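Local coordinates for CELL WALL surface anchor family protein (Streptococcus pneumoniae, PDB 2WW8) that serves as the adhesin of the pneumococcal pilus and probably binds host-cell components through its integrin-like domain, at residues G776-V781 against T790-S795; D767-I772 against K798-E803; R829-I834 against A841-T846. All blocks are in the same frame, centred on the assembly; numbering follows the deposited sequence.

Interaction 1: G776-V781 against T790-S795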
ATOM      1  N   GLY A 776       8.731 -32.380 -77.994  1.00 34.83           N
ATOM      2  CA  GLY A 776       9.657 -33.135 -78.840  1.00 32.81           C
ATOM      3  C   GLY A 776      10.998 -33.282 -78.150  1.00 31.50           C
ATOM      4  O   GLY A 776      12.034 -33.432 -78.806  1.00 30.87           O
ATOM      5  N   THR A 777      10.967 -33.253 -76.818  1.00 30.00           N
ATOM      6  CA  THR A 777      12.176 -33.031 -76.031  1.00 29.46           C
ATOM      7  C   THR A 777      13.186 -34.189 -75.974  1.00 27.33           C
ATOM      8  O   THR A 777      12.900 -35.306 -75.515  1.00 26.54           O
ATOM      9  CB  THR A 777      11.863 -32.467 -74.623  1.00 30.33           C
ATOM     10  OG1 THR A 777      13.008 -31.731 -74.169  1.00 32.00           O
ATOM     11  CG2 THR A 777      11.550 -33.595 -73.627  1.00 29.54           C
ATOM     12  N   TYR A 778      14.384 -33.884 -76.464  1.00 26.22           N
ATOM     13  CA  TYR A 778      15.477 -34.844 -76.569  1.00 25.07           C
ATOM     14  C   TYR A 778      15.088 -36.055 -77.429  1.00 25.39           C
ATOM     15  O   TYR A 778      15.478 -37.192 -77.153  1.00 25.60           O
ATOM     16  CB  TYR A 778      15.959 -35.265 -75.175  1.00 23.95           C
ATOM     17  CG  TYR A 778      16.500 -34.111 -74.367  1.00 22.57           C
ATOM     18  CD1 TYR A 778      17.221 -33.084 -74.978  1.00 19.54           C
ATOM     19  CD2 TYR A 778      16.302 -34.059 -72.978  1.00 23.44           C
ATOM     20  CE1 TYR A 778      17.734 -32.020 -74.233  1.00 20.93           C
ATOM     21  CE2 TYR A 778      16.806 -32.999 -72.219  1.00 24.02           C
ATOM     22  CZ  TYR A 778      17.516 -31.983 -72.854  1.00 22.42           C
ATOM     23  OH  TYR A 778      18.024 -30.953 -72.098  1.00 21.02           O
ATOM     24  N   GLN A 779      14.311 -35.799 -78.475  1.00 24.79           N
ATOM     25  CA  GLN A 779      13.924 -36.820 -79.438  1.00 24.86           C
ATOM     26  C   GLN A 779      14.576 -36.392 -80.741  1.00 24.67           C
ATOM     27  O   GLN A 779      14.475 -35.207 -81.093  1.00 24.26           O
ATOM     28  CB  GLN A 779      12.405 -36.881 -79.546  1.00 25.11           C
ATOM     29  CG  GLN A 779      11.814 -37.444 -78.281  1.00 26.03           C
ATOM     30  CD  GLN A 779      11.848 -38.945 -78.300  1.00 30.14           C
ATOM     31  OE1 GLN A 779      11.511 -39.565 -79.319  1.00 32.45           O
ATOM     32  NE2 GLN A 779      12.247 -39.546 -77.186  1.00 30.10           N
ATOM     33  N   ASN A 780      15.289 -37.320 -81.394  1.00 23.41           N
ATOM     34  CA  ASN A 780      15.983 -37.012 -82.651  1.00 23.63           C
ATOM     35  C   ASN A 780      16.967 -35.870 -82.535  1.00 22.88           C
ATOM     36  O   ASN A 780      16.933 -34.931 -83.319  1.00 22.34           O
ATOM     37  CB  ASN A 780      14.982 -36.616 -83.746  1.00 24.07           C
ATOM     38  CG  ASN A 780      14.225 -37.800 -84.283  1.00 26.42           C
ATOM     39  OD1 ASN A 780      13.915 -38.753 -83.569  1.00 28.42           O
ATOM     40  ND2 ASN A 780      13.935 -37.750 -85.572  1.00 32.92           N
ATOM     41  N   VAL A 781      17.834 -35.916 -81.539  1.00 23.38           N
ATOM     42  CA  VAL A 781      18.793 -34.831 -81.401  1.00 22.89           C
ATOM     43  C   VAL A 781      19.965 -35.208 -82.297  1.00 23.16           C
ATOM     44  O   VAL A 781      20.462 -36.327 -82.253  1.00 22.16           O
ATOM     45  CB  VAL A 781      19.191 -34.557 -79.944  1.00 23.36           C
ATOM     46  CG1 VAL A 781      17.936 -34.364 -79.114  1.00 23.01           C
ATOM     47  CG2 VAL A 781      19.979 -35.721 -79.371  1.00 22.77           C
ATOM     48  N   THR A 790      23.820 -33.017 -75.139  1.00 19.29           N
ATOM     49  CA  THR A 790      23.724 -32.343 -73.837  1.00 18.86           C
ATOM     50  C   THR A 790      22.292 -32.405 -73.293  1.00 19.86           C
ATOM     51  O   THR A 790      21.380 -31.787 -73.877  1.00 19.87           O
ATOM     52  CB  THR A 790      24.190 -30.880 -73.964  1.00 19.12           C
ATOM     53  OG1 THR A 790      25.553 -30.876 -74.404  1.00 17.85           O
ATOM     54  CG2 THR A 790      24.084 -30.123 -72.605  1.00 18.29           C
ATOM     55  N   PHE A 791      22.122 -33.150 -72.197  1.00 19.36           N
ATOM     56  CA  PHE A 791      20.861 -33.267 -71.460  1.00 20.25           C
ATOM     57  C   PHE A 791      20.884 -32.547 -70.096  1.00 20.89           C
ATOM     58  O   PHE A 791      21.830 -32.693 -69.322  1.00 19.94           O
ATOM     59  CB  PHE A 791      20.491 -34.736 -71.285  1.00 19.75           C
ATOM     60  CG  PHE A 791      20.604 -35.522 -72.564  1.00 21.64           C
ATOM     61  CD1 PHE A 791      19.861 -35.159 -73.677  1.00 22.72           C
ATOM     62  CD2 PHE A 791      21.466 -36.589 -72.657  1.00 19.91           C
ATOM     63  CE1 PHE A 791      19.983 -35.867 -74.857  1.00 22.74           C
ATOM     64  CE2 PHE A 791      21.569 -37.322 -73.832  1.00 22.61           C
ATOM     65  CZ  PHE A 791      20.830 -36.945 -74.930  1.00 21.08           C
ATOM     66  N   LYS A 792      19.855 -31.752 -69.820  1.00 20.97           N
ATOM     67  CA  LYS A 792      19.783 -31.019 -68.548  1.00 21.53           C
ATOM     68  C   LYS A 792      18.308 -30.918 -68.143  1.00 21.02           C
ATOM     69  O   LYS A 792      17.437 -31.285 -68.939  1.00 20.33           O
ATOM     70  CB  LYS A 792      20.480 -29.654 -68.668  1.00 21.38           C
ATOM     71  CG  LYS A 792      19.664 -28.616 -69.418  1.00 23.66           C
ATOM     72  CD  LYS A 792      20.555 -27.613 -70.158  1.00 28.28           C
ATOM     73  CE  LYS A 792      19.694 -26.484 -70.736  1.00 30.17           C
ATOM     74  NZ  LYS A 792      19.776 -25.266 -69.843  1.00 32.48           N
ATOM     75  N   ASN A 793      18.040 -30.452 -66.921  1.00 20.72           N
ATOM     76  CA  ASN A 793      16.672 -30.345 -66.387  1.00 20.23           C
ATOM     77  C   ASN A 793      15.926 -31.683 -66.357  1.00 18.87           C
ATOM     78  O   ASN A 793      14.731 -31.755 -66.644  1.00 16.02           O
ATOM     79  CB  ASN A 793      15.836 -29.289 -67.128  1.00 20.87           C
ATOM     80  CG  ASN A 793      16.570 -27.970 -67.308  1.00 23.56           C
ATOM     81  OD1 ASN A 793      17.169 -27.425 -66.375  1.00 20.50           O
ATOM     82  ND2 ASN A 793      16.527 -27.450 -68.531  1.00 27.06           N
ATOM     83  N   LEU A 794      16.661 -32.744 -66.023  1.00 18.46           N
ATOM     84  CA  LEU A 794      16.112 -34.094 -66.035  1.00 18.56           C
ATOM     85  C   LEU A 794      15.523 -34.495 -64.681  1.00 18.43           C
ATOM     86  O   LEU A 794      16.212 -34.406 -63.669  1.00 18.03           O
ATOM     87  CB  LEU A 794      17.191 -35.096 -66.445  1.00 17.93           C
ATOM     88  CG  LEU A 794      17.853 -35.052 -67.827  1.00 17.52           C
ATOM     89  CD1 LEU A 794      18.810 -36.235 -67.862  1.00 13.73           C
ATOM     90  CD2 LEU A 794      16.854 -35.118 -69.001  1.00 15.40           C
ATOM     91  N   SER A 795      14.270 -34.949 -64.690  1.00 18.90           N
ATOM     92  CA  SER A 795      13.577 -35.472 -63.504  1.00 20.38           C
ATOM     93  C   SER A 795      14.174 -36.790 -63.020  1.00 20.70           C
ATOM     94  O   SER A 795      14.860 -37.502 -63.774  1.00 19.61           O
ATOM     95  CB  SER A 795      12.107 -35.757 -63.817  1.00 20.06           C
ATOM     96  OG  SER A 795      11.622 -34.814 -64.756  1.00 23.52           O
TER
HETATM   97  O   HOH W   1      15.369 -29.673 -70.896  1.00 26.57           O
HETATM   98  O   HOH W   2      19.639 -28.975 -73.235  1.00 34.38           O
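In the C-terminal prealbumin-like domain, a beta sandwich of the CnaB type, Y778 lies across F791 and L794 of strand 788-794, an outermost strand of its four-stranded sheet. Y778 sits in the type II turn G776-Q779, on the loop that leads into strand 781-782 of the other sheet. F791 meets it edge-to-face: CD1 of F791 points down over the middle of the Y778 ring, with the planes at 74° and the centroids 4.9 Å apart. F791 CD1 is 3.6 Å from Y778 CG. Past the corner at N793, L794 CD2 comes within 3.9 Å of Y778 CE2. Y778, F791 and L794 all pack on L758 of strand 755-761. With chi1 at -62°, CG of Y778 stands opposite its own carbonyl carbon and the ring reaches the strand backbone. There the amide of K792 donates to the hydroxyl, K792 N to Y778 OH being 3.0 Å with an N-H...O angle of 161°. The K792 bond fixes the far end of the ring, and the F791 edge lies against one face. Two waters also meet the hydroxyl oxygen: one is weakly held by N793 ND2, and the other lies 2.8 Å from Y778 OH and donates weakly to T790 O.

Interaction 2: D767-I772 against K798-E803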
ATOM      1  N   ASP A 767       9.193 -52.170 -67.601  1.00 41.49           N
ATOM      2  CA  ASP A 767       9.729 -52.530 -68.926  1.00 41.10           C
ATOM      3  C   ASP A 767       8.989 -51.735 -70.004  1.00 40.16           C
ATOM      4  O   ASP A 767       8.052 -52.241 -70.626  1.00 40.61           O
ATOM      5  CB  ASP A 767       9.480 -54.010 -69.285  1.00 41.66           C
ATOM      6  CG  ASP A 767       9.599 -54.959 -68.110  1.00 42.53           C
ATOM      7  OD1 ASP A 767       8.762 -54.882 -67.188  1.00 41.62           O
ATOM      8  OD2 ASP A 767      10.516 -55.810 -68.134  1.00 44.35           O
ATOM      9  N   ILE A 768       9.384 -50.490 -70.221  1.00 38.47           N
ATOM     10  CA  ILE A 768       8.641 -49.584 -71.093  1.00 36.85           C
ATOM     11  C   ILE A 768       9.244 -48.234 -70.775  1.00 35.86           C
ATOM     12  O   ILE A 768       9.009 -47.643 -69.706  1.00 34.37           O
ATOM     13  CB  ILE A 768       7.083 -49.589 -70.912  1.00 37.23           C
ATOM     14  CG1 ILE A 768       6.383 -48.490 -71.725  1.00 36.05           C
ATOM     15  CG2 ILE A 768       6.670 -49.486 -69.455  1.00 38.16           C
ATOM     16  CD1 ILE A 768       5.441 -49.037 -72.773  1.00 35.80           C
ATOM     17  N   TYR A 769      10.073 -47.813 -71.728  1.00 34.11           N
ATOM     18  CA  TYR A 769      10.680 -46.497 -71.723  1.00 33.11           C
ATOM     19  C   TYR A 769       9.946 -45.806 -72.858  1.00 33.00           C
ATOM     20  O   TYR A 769       9.526 -46.489 -73.781  1.00 33.80           O
ATOM     21  CB  TYR A 769      12.206 -46.614 -71.891  1.00 32.60           C
ATOM     22  CG  TYR A 769      12.843 -47.220 -70.657  1.00 28.86           C
ATOM     23  CD1 TYR A 769      12.633 -48.556 -70.315  1.00 27.22           C
ATOM     24  CD2 TYR A 769      13.635 -46.447 -69.815  1.00 27.13           C
ATOM     25  CE1 TYR A 769      13.208 -49.107 -69.170  1.00 28.27           C
ATOM     26  CE2 TYR A 769      14.215 -46.984 -68.665  1.00 26.36           C
ATOM     27  CZ  TYR A 769      14.002 -48.312 -68.350  1.00 27.96           C
ATOM     28  OH  TYR A 769      14.579 -48.836 -67.213  1.00 28.97           O
ATOM     29  N   GLY A 770       9.743 -44.497 -72.783  1.00 32.72           N
ATOM     30  CA  GLY A 770       9.027 -43.767 -73.832  1.00 32.70           C
ATOM     31  C   GLY A 770       9.644 -42.385 -73.971  1.00 32.62           C
ATOM     32  O   GLY A 770      10.634 -42.093 -73.291  1.00 31.50           O
ATOM     33  N   ALA A 771       9.070 -41.529 -74.820  1.00 32.59           N
ATOM     34  CA  ALA A 771       9.541 -40.142 -74.900  1.00 32.75           C
ATOM     35  C   ALA A 771       9.389 -39.495 -73.524  1.00 32.87           C
ATOM     36  O   ALA A 771       8.629 -39.986 -72.679  1.00 32.70           O
ATOM     37  CB  ALA A 771       8.805 -39.350 -75.974  1.00 32.29           C
ATOM     38  N   ILE A 772      10.119 -38.405 -73.297  1.00 32.75           N
ATOM     39  CA  ILE A 772      10.080 -37.698 -72.015  1.00 33.12           C
ATOM     40  C   ILE A 772       8.764 -36.934 -71.834  1.00 33.54           C
ATOM     41  O   ILE A 772       8.085 -37.104 -70.822  1.00 33.67           O
ATOM     42  CB  ILE A 772      11.310 -36.759 -71.785  1.00 33.40           C
ATOM     43  CG1 ILE A 772      12.640 -37.509 -71.983  1.00 33.49           C
ATOM     44  CG2 ILE A 772      11.249 -36.086 -70.413  1.00 32.46           C
ATOM     45  CD1 ILE A 772      12.924 -37.780 -73.471  1.00 37.71           C
ATOM     46  N   LYS A 798      14.589 -43.621 -64.293  1.00 20.04           N
ATOM     47  CA  LYS A 798      15.428 -44.401 -65.199  1.00 20.17           C
ATOM     48  C   LYS A 798      15.353 -43.927 -66.663  1.00 19.72           C
ATOM     49  O   LYS A 798      14.267 -43.607 -67.166  1.00 18.97           O
ATOM     50  CB  LYS A 798      15.076 -45.882 -65.078  1.00 20.76           C
ATOM     51  CG  LYS A 798      15.113 -46.469 -63.674  1.00 20.92           C
ATOM     52  CD  LYS A 798      15.283 -47.978 -63.767  1.00 23.10           C
ATOM     53  CE  LYS A 798      14.773 -48.703 -62.534  1.00 25.67           C
ATOM     54  NZ  LYS A 798      15.740 -48.455 -61.442  1.00 26.97           N
ATOM     55  N   TYR A 799      16.519 -43.875 -67.318  1.00 19.62           N
ATOM     56  CA  TYR A 799      16.709 -43.366 -68.678  1.00 18.98           C
ATOM     57  C   TYR A 799      17.503 -44.359 -69.522  1.00 18.65           C
ATOM     58  O   TYR A 799      18.354 -45.108 -68.997  1.00 17.18           O
ATOM     59  CB  TYR A 799      17.449 -42.026 -68.704  1.00 18.57           C
ATOM     60  CG  TYR A 799      16.661 -40.873 -68.110  1.00 22.92           C
ATOM     61  CD1 TYR A 799      16.580 -40.720 -66.733  1.00 21.60           C
ATOM     62  CD2 TYR A 799      15.987 -39.944 -68.920  1.00 23.50           C
ATOM     63  CE1 TYR A 799      15.845 -39.674 -66.169  1.00 25.36           C
ATOM     64  CE2 TYR A 799      15.259 -38.894 -68.366  1.00 22.39           C
ATOM     65  CZ  TYR A 799      15.200 -38.764 -66.982  1.00 24.62           C
ATOM     66  OH  TYR A 799      14.502 -37.746 -66.357  1.00 25.49           O
ATOM     67  N   ARG A 800      17.198 -44.337 -70.823  1.00 18.53           N
ATOM     68  CA  ARG A 800      17.857 -45.145 -71.862  1.00 19.31           C
ATOM     69  C   ARG A 800      18.095 -44.258 -73.081  1.00 19.17           C
ATOM     70  O   ARG A 800      17.125 -43.738 -73.651  1.00 19.06           O
ATOM     71  CB  ARG A 800      17.005 -46.347 -72.299  1.00 19.13           C
ATOM     72  CG  ARG A 800      17.011 -47.512 -71.332  1.00 21.13           C
ATOM     73  CD  ARG A 800      16.046 -48.618 -71.758  1.00 22.54           C
ATOM     74  NE  ARG A 800      16.063 -49.710 -70.783  1.00 25.82           N
ATOM     75  CZ  ARG A 800      15.363 -50.844 -70.873  1.00 29.30           C
ATOM     76  NH1 ARG A 800      14.575 -51.095 -71.914  1.00 27.22           N
ATOM     77  NH2 ARG A 800      15.445 -51.759 -69.911  1.00 30.04           N
ATOM     78  N   LEU A 801      19.364 -44.077 -73.447  1.00 18.16           N
ATOM     79  CA  LEU A 801      19.711 -43.276 -74.622  1.00 19.07           C
ATOM     80  C   LEU A 801      19.825 -44.219 -75.839  1.00 19.00           C
ATOM     81  O   LEU A 801      20.509 -45.252 -75.780  1.00 20.40           O
ATOM     82  CB  LEU A 801      20.985 -42.456 -74.386  1.00 18.09           C
ATOM     83  CG  LEU A 801      21.544 -41.758 -75.632  1.00 16.61           C
ATOM     84  CD1 LEU A 801      20.823 -40.481 -76.038  1.00 16.32           C
ATOM     85  CD2 LEU A 801      22.977 -41.440 -75.336  1.00 16.95           C
ATOM     86  N   PHE A 802      19.109 -43.897 -76.914  1.00 18.54           N
ATOM     87  CA  PHE A 802      19.110 -44.734 -78.113  1.00 19.05           C
ATOM     88  C   PHE A 802      19.815 -43.960 -79.202  1.00 18.20           C
ATOM     89  O   PHE A 802      19.586 -42.746 -79.343  1.00 17.56           O
ATOM     90  CB  PHE A 802      17.690 -45.064 -78.615  1.00 19.91           C
ATOM     91  CG  PHE A 802      16.977 -46.132 -77.833  1.00 20.52           C
ATOM     92  CD1 PHE A 802      16.544 -45.897 -76.521  1.00 21.78           C
ATOM     93  CD2 PHE A 802      16.710 -47.366 -78.405  1.00 21.45           C
ATOM     94  CE1 PHE A 802      15.863 -46.893 -75.765  1.00 21.33           C
ATOM     95  CE2 PHE A 802      16.017 -48.382 -77.669  1.00 25.17           C
ATOM     96  CZ  PHE A 802      15.599 -48.154 -76.336  1.00 20.96           C
ATOM     97  N   GLU A 803      20.641 -44.683 -79.968  1.00 17.78           N
ATOM     98  CA  GLU A 803      21.157 -44.148 -81.233  1.00 17.40           C
ATOM     99  C   GLU A 803      20.166 -44.376 -82.366  1.00 17.18           C
ATOM    100  O   GLU A 803      19.896 -45.523 -82.747  1.00 18.42           O
ATOM    101  CB  GLU A 803      22.516 -44.764 -81.596  1.00 17.35           C
ATOM    102  CG  GLU A 803      23.104 -44.316 -82.933  1.00 15.61           C
ATOM    103  CD  GLU A 803      24.620 -44.373 -82.950  1.00 20.78           C
ATOM    104  OE1 GLU A 803      25.239 -44.799 -81.942  1.00 25.40           O
ATOM    105  OE2 GLU A 803      25.195 -43.976 -83.983  1.00 19.85           O
TER
HETATM  106  O   HOH W   3      17.474 -47.172 -67.369  1.00 34.08           O
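Segment 798-803, on strand 797-805, and the short strand 769-770 do not pair directly; Y769 and R800 are the nearest residues, their CA atoms 7.3 Å apart. Strand 755-761 runs between them in the same antiparallel sheet of the prealbumin-like domain: G770 bonds to K760 and R800 to Q759 through the backbone. Y769 and R800 therefore reach over the middle strand from both sides. The R800 chain, extended from CG to NE (chi2 175°, chi3 -179°), carries its guanidinium over the face of the tyrosine ring; the two side chains cross at about a right angle. The planes are 11° apart and the centres 3.9 Å, a parallel cation-pi stack in which CE1 of Y769 lies under the middle of the guanidinium. R800 CD adds a CH-pi contact, 3.6 Å from the Y769 ring centroid and almost on its normal. Beyond the ring, Y769 OH is 3.6 Å from K798 CD, against the aliphatic part of the lysine. A water that donates to Y799 O at 2.8 Å makes a weak hydrogen bond with Y769 OH. With no direct hydrogen bond between the segments, cohesion comes from dispersion and probably from the attraction of a presumably charged guanidinium for the ring's pi electrons.

Interaction 3: R829-I834 against A841-T846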
ATOM      1  N   ARG A 829      23.255 -41.409 -61.643  1.00 20.87           N
ATOM      2  CA  ARG A 829      23.712 -42.667 -61.021  1.00 21.65           C
ATOM      3  C   ARG A 829      23.726 -43.824 -62.022  1.00 21.30           C
ATOM      4  O   ARG A 829      22.978 -43.794 -63.004  1.00 20.54           O
ATOM      5  CB  ARG A 829      22.833 -43.080 -59.830  1.00 21.43           C
ATOM      6  CG  ARG A 829      22.844 -42.149 -58.647  1.00 25.14           C
ATOM      7  CD  ARG A 829      24.179 -41.953 -57.925  1.00 30.77           C
ATOM      8  NE  ARG A 829      24.011 -40.929 -56.884  1.00 37.02           N
ATOM      9  CZ  ARG A 829      24.797 -40.763 -55.821  1.00 38.42           C
ATOM     10  NH1 ARG A 829      25.846 -41.555 -55.630  1.00 38.38           N
ATOM     11  NH2 ARG A 829      24.527 -39.802 -54.943  1.00 36.01           N
ATOM     12  N   ASP A 830      24.575 -44.820 -61.750  1.00 21.86           N
ATOM     13  CA  ASP A 830      24.605 -46.123 -62.439  1.00 22.62           C
ATOM     14  C   ASP A 830      24.641 -46.035 -63.969  1.00 21.52           C
ATOM     15  O   ASP A 830      23.789 -46.601 -64.658  1.00 22.07           O
ATOM     16  CB  ASP A 830      23.438 -47.004 -61.994  1.00 22.40           C
ATOM     17  CG  ASP A 830      23.336 -47.103 -60.481  1.00 26.86           C
ATOM     18  OD1 ASP A 830      24.372 -47.257 -59.785  1.00 28.91           O
ATOM     19  OD2 ASP A 830      22.191 -47.027 -59.987  1.00 29.59           O
ATOM     20  N   VAL A 831      25.602 -45.285 -64.493  1.00 22.28           N
ATOM     21  CA  VAL A 831      25.709 -45.086 -65.937  1.00 22.49           C
ATOM     22  C   VAL A 831      26.348 -46.345 -66.509  1.00 23.95           C
ATOM     23  O   VAL A 831      27.525 -46.628 -66.202  1.00 24.21           O
ATOM     24  CB  VAL A 831      26.577 -43.879 -66.322  1.00 22.20           C
ATOM     25  CG1 VAL A 831      26.638 -43.742 -67.823  1.00 22.32           C
ATOM     26  CG2 VAL A 831      26.075 -42.598 -65.675  1.00 20.10           C
ATOM     27  N   THR A 832      25.566 -47.077 -67.310  1.00 23.47           N
ATOM     28  CA  THR A 832      25.970 -48.391 -67.824  1.00 23.49           C
ATOM     29  C   THR A 832      25.703 -48.555 -69.323  1.00 22.38           C
ATOM     30  O   THR A 832      24.781 -47.948 -69.874  1.00 23.30           O
ATOM     31  CB  THR A 832      25.300 -49.555 -67.039  1.00 23.90           C
ATOM     32  OG1 THR A 832      23.874 -49.542 -67.204  1.00 24.76           O
ATOM     33  CG2 THR A 832      25.620 -49.453 -65.561  1.00 25.73           C
ATOM     34  N   SER A 833      26.501 -49.391 -69.981  1.00 20.56           N
ATOM     35  CA  SER A 833      26.313 -49.667 -71.412  1.00 17.41           C
ATOM     36  C   SER A 833      25.178 -50.671 -71.554  1.00 16.78           C
ATOM     37  O   SER A 833      25.125 -51.669 -70.832  1.00 16.52           O
ATOM     38  CB  SER A 833      27.592 -50.268 -72.014  1.00 16.76           C
ATOM     39  OG  SER A 833      27.352 -50.731 -73.333  1.00  9.84           O
ATOM     40  N   ILE A 834      24.262 -50.434 -72.484  1.00 15.75           N
ATOM     41  CA  ILE A 834      23.278 -51.470 -72.813  1.00 15.06           C
ATOM     42  C   ILE A 834      23.341 -51.795 -74.310  1.00 15.53           C
ATOM     43  O   ILE A 834      22.363 -52.241 -74.883  1.00 16.82           O
ATOM     44  CB  ILE A 834      21.858 -51.036 -72.382  1.00 14.42           C
ATOM     45  CG1 ILE A 834      21.565 -49.619 -72.882  1.00 12.26           C
ATOM     46  CG2 ILE A 834      21.697 -51.221 -70.854  1.00 15.32           C
ATOM     47  CD1 ILE A 834      20.071 -49.294 -72.806  1.00 11.98           C
ATOM     48  N   ALA A 841      28.404 -49.705 -81.762  1.00 18.12           N
ATOM     49  CA  ALA A 841      28.431 -48.477 -80.965  1.00 17.27           C
ATOM     50  C   ALA A 841      29.008 -48.886 -79.605  1.00 16.61           C
ATOM     51  O   ALA A 841      28.877 -50.052 -79.201  1.00 14.82           O
ATOM     52  CB  ALA A 841      27.021 -47.853 -80.803  1.00 15.46           C
ATOM     53  N   GLY A 842      29.641 -47.974 -78.871  1.00 14.86           N
ATOM     54  CA  GLY A 842      30.011 -48.358 -77.496  1.00 15.28           C
ATOM     55  C   GLY A 842      29.931 -47.144 -76.603  1.00 16.87           C
ATOM     56  O   GLY A 842      29.783 -46.005 -77.121  1.00 16.79           O
ATOM     57  N   TYR A 843      29.965 -47.413 -75.296  1.00 15.13           N
ATOM     58  CA  TYR A 843      29.999 -46.378 -74.268  1.00 15.19           C
ATOM     59  C   TYR A 843      31.383 -46.500 -73.632  1.00 15.92           C
ATOM     60  O   TYR A 843      31.859 -47.623 -73.412  1.00 15.03           O
ATOM     61  CB  TYR A 843      28.929 -46.593 -73.179  1.00 13.38           C
ATOM     62  CG  TYR A 843      29.207 -45.774 -71.924  1.00 14.67           C
ATOM     63  CD1 TYR A 843      28.965 -44.393 -71.902  1.00 14.98           C
ATOM     64  CD2 TYR A 843      29.721 -46.372 -70.770  1.00 14.99           C
ATOM     65  CE1 TYR A 843      29.218 -43.614 -70.782  1.00 12.56           C
ATOM     66  CE2 TYR A 843      30.002 -45.596 -69.633  1.00 18.76           C
ATOM     67  CZ  TYR A 843      29.733 -44.214 -69.642  1.00 15.43           C
ATOM     68  OH  TYR A 843      29.995 -43.456 -68.521  1.00 15.23           O
ATOM     69  N   GLU A 844      32.004 -45.360 -73.328  1.00 17.18           N
ATOM     70  CA  GLU A 844      33.271 -45.341 -72.581  1.00 17.90           C
ATOM     71  C   GLU A 844      33.245 -44.099 -71.687  1.00 17.33           C
ATOM     72  O   GLU A 844      32.613 -43.065 -71.973  1.00 16.36           O
ATOM     73  CB  GLU A 844      34.551 -45.386 -73.460  1.00 17.86           C
ATOM     74  CG  GLU A 844      34.659 -46.522 -74.566  1.00 21.64           C
ATOM     75  CD  GLU A 844      35.905 -46.453 -75.503  1.00 25.77           C
ATOM     76  OE1 GLU A 844      36.950 -45.851 -75.121  1.00 24.48           O
ATOM     77  OE2 GLU A 844      35.899 -47.072 -76.613  1.00 20.15           O
ATOM     78  N   PHE A 845      33.947 -44.247 -70.575  1.00 16.69           N
ATOM     79  CA  PHE A 845      34.036 -43.214 -69.556  1.00 18.54           C
ATOM     80  C   PHE A 845      35.527 -42.912 -69.400  1.00 17.56           C
ATOM     81  O   PHE A 845      36.253 -43.750 -68.852  1.00 15.98           O
ATOM     82  CB  PHE A 845      33.529 -43.727 -68.218  1.00 18.90           C
ATOM     83  CG  PHE A 845      33.492 -42.657 -67.164  1.00 20.58           C
ATOM     84  CD1 PHE A 845      32.799 -41.471 -67.393  1.00 23.71           C
ATOM     85  CD2 PHE A 845      34.117 -42.837 -65.937  1.00 25.00           C
ATOM     86  CE1 PHE A 845      32.752 -40.467 -66.432  1.00 25.38           C
ATOM     87  CE2 PHE A 845      34.065 -41.836 -64.943  1.00 27.18           C
ATOM     88  CZ  PHE A 845      33.388 -40.646 -65.197  1.00 24.07           C
ATOM     89  N   THR A 846      35.985 -41.765 -69.902  1.00 16.42           N
ATOM     90  CA  THR A 846      37.434 -41.529 -69.964  1.00 15.54           C
ATOM     91  C   THR A 846      37.753 -40.107 -69.599  1.00 14.88           C
ATOM     92  O   THR A 846      37.211 -39.174 -70.201  1.00 13.02           O
ATOM     93  CB  THR A 846      37.990 -41.710 -71.390  1.00 15.87           C
ATOM     94  OG1 THR A 846      37.724 -43.050 -71.789  1.00 18.30           O
ATOM     95  CG2 THR A 846      39.492 -41.361 -71.462  1.00 14.57           C
TER
HETATM   96  O   HOH W   4      30.356 -44.954 -66.406  1.00 23.54           O
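Strands 827-833 and 841-846 approach without pairing, S833 and Y843 being nearest at 5.7 Å between CA atoms while V831 and F845 are already 9.3 Å apart. Y843 carries the contact from its strand. Its CG is turned away from the backbone N (chi1 164°), and the ring extends along the other segment until the phenol end meets V831. There V831 CG1 lies 3.4 Å from Y843 OH and 3.6 Å from Y843 CZ, the two side chains crossing at about a right angle. Nearer the tyrosine backbone, S833 CB rests 4.1 Å from Y843 CB. Each segment belongs to a different sheet of the prealbumin-like sandwich: 829-834 lies on strand 827-833, which pairs with 816-824 (T832 with A820 through the backbone), whereas 841-846 is an outermost strand paired with 849-854. The tyrosine thus spans from one sheet to the other at the surface of the domain. Its hydroxyl makes a hydrogen bond with H850 ND1 of strand 849-854, which ties the ring end back to its own sheet. A water at the ring edge, in its plane, lies 2.6 Å from Y843 OH and donates to V831 O at 3.3 Å.

Overall arrangement
All three contacts sit in the C-terminal prealbumin-like domain, more than 80 Å from the centre of the elongated chain, and each centres on a tyrosine that reaches across segments not paired directly; in interaction 1 it comes from a turn. Interactions 1 and 2 are neighbours, with centres 11 Å apart, and interaction 1 is nested in the chain loop that interaction 2 closes; F791 CZ touches L801 CD1 at 3.7 Å where strands 788-794 and 797-805 pack. Interaction 3 follows later in the chain, its centre 15 Å from interaction 2, which it meets through R800 CG and I834 CD1 at 3.8 Å. Interactions 1 and 3 do not touch, their nearest atoms being about 9 Å apart.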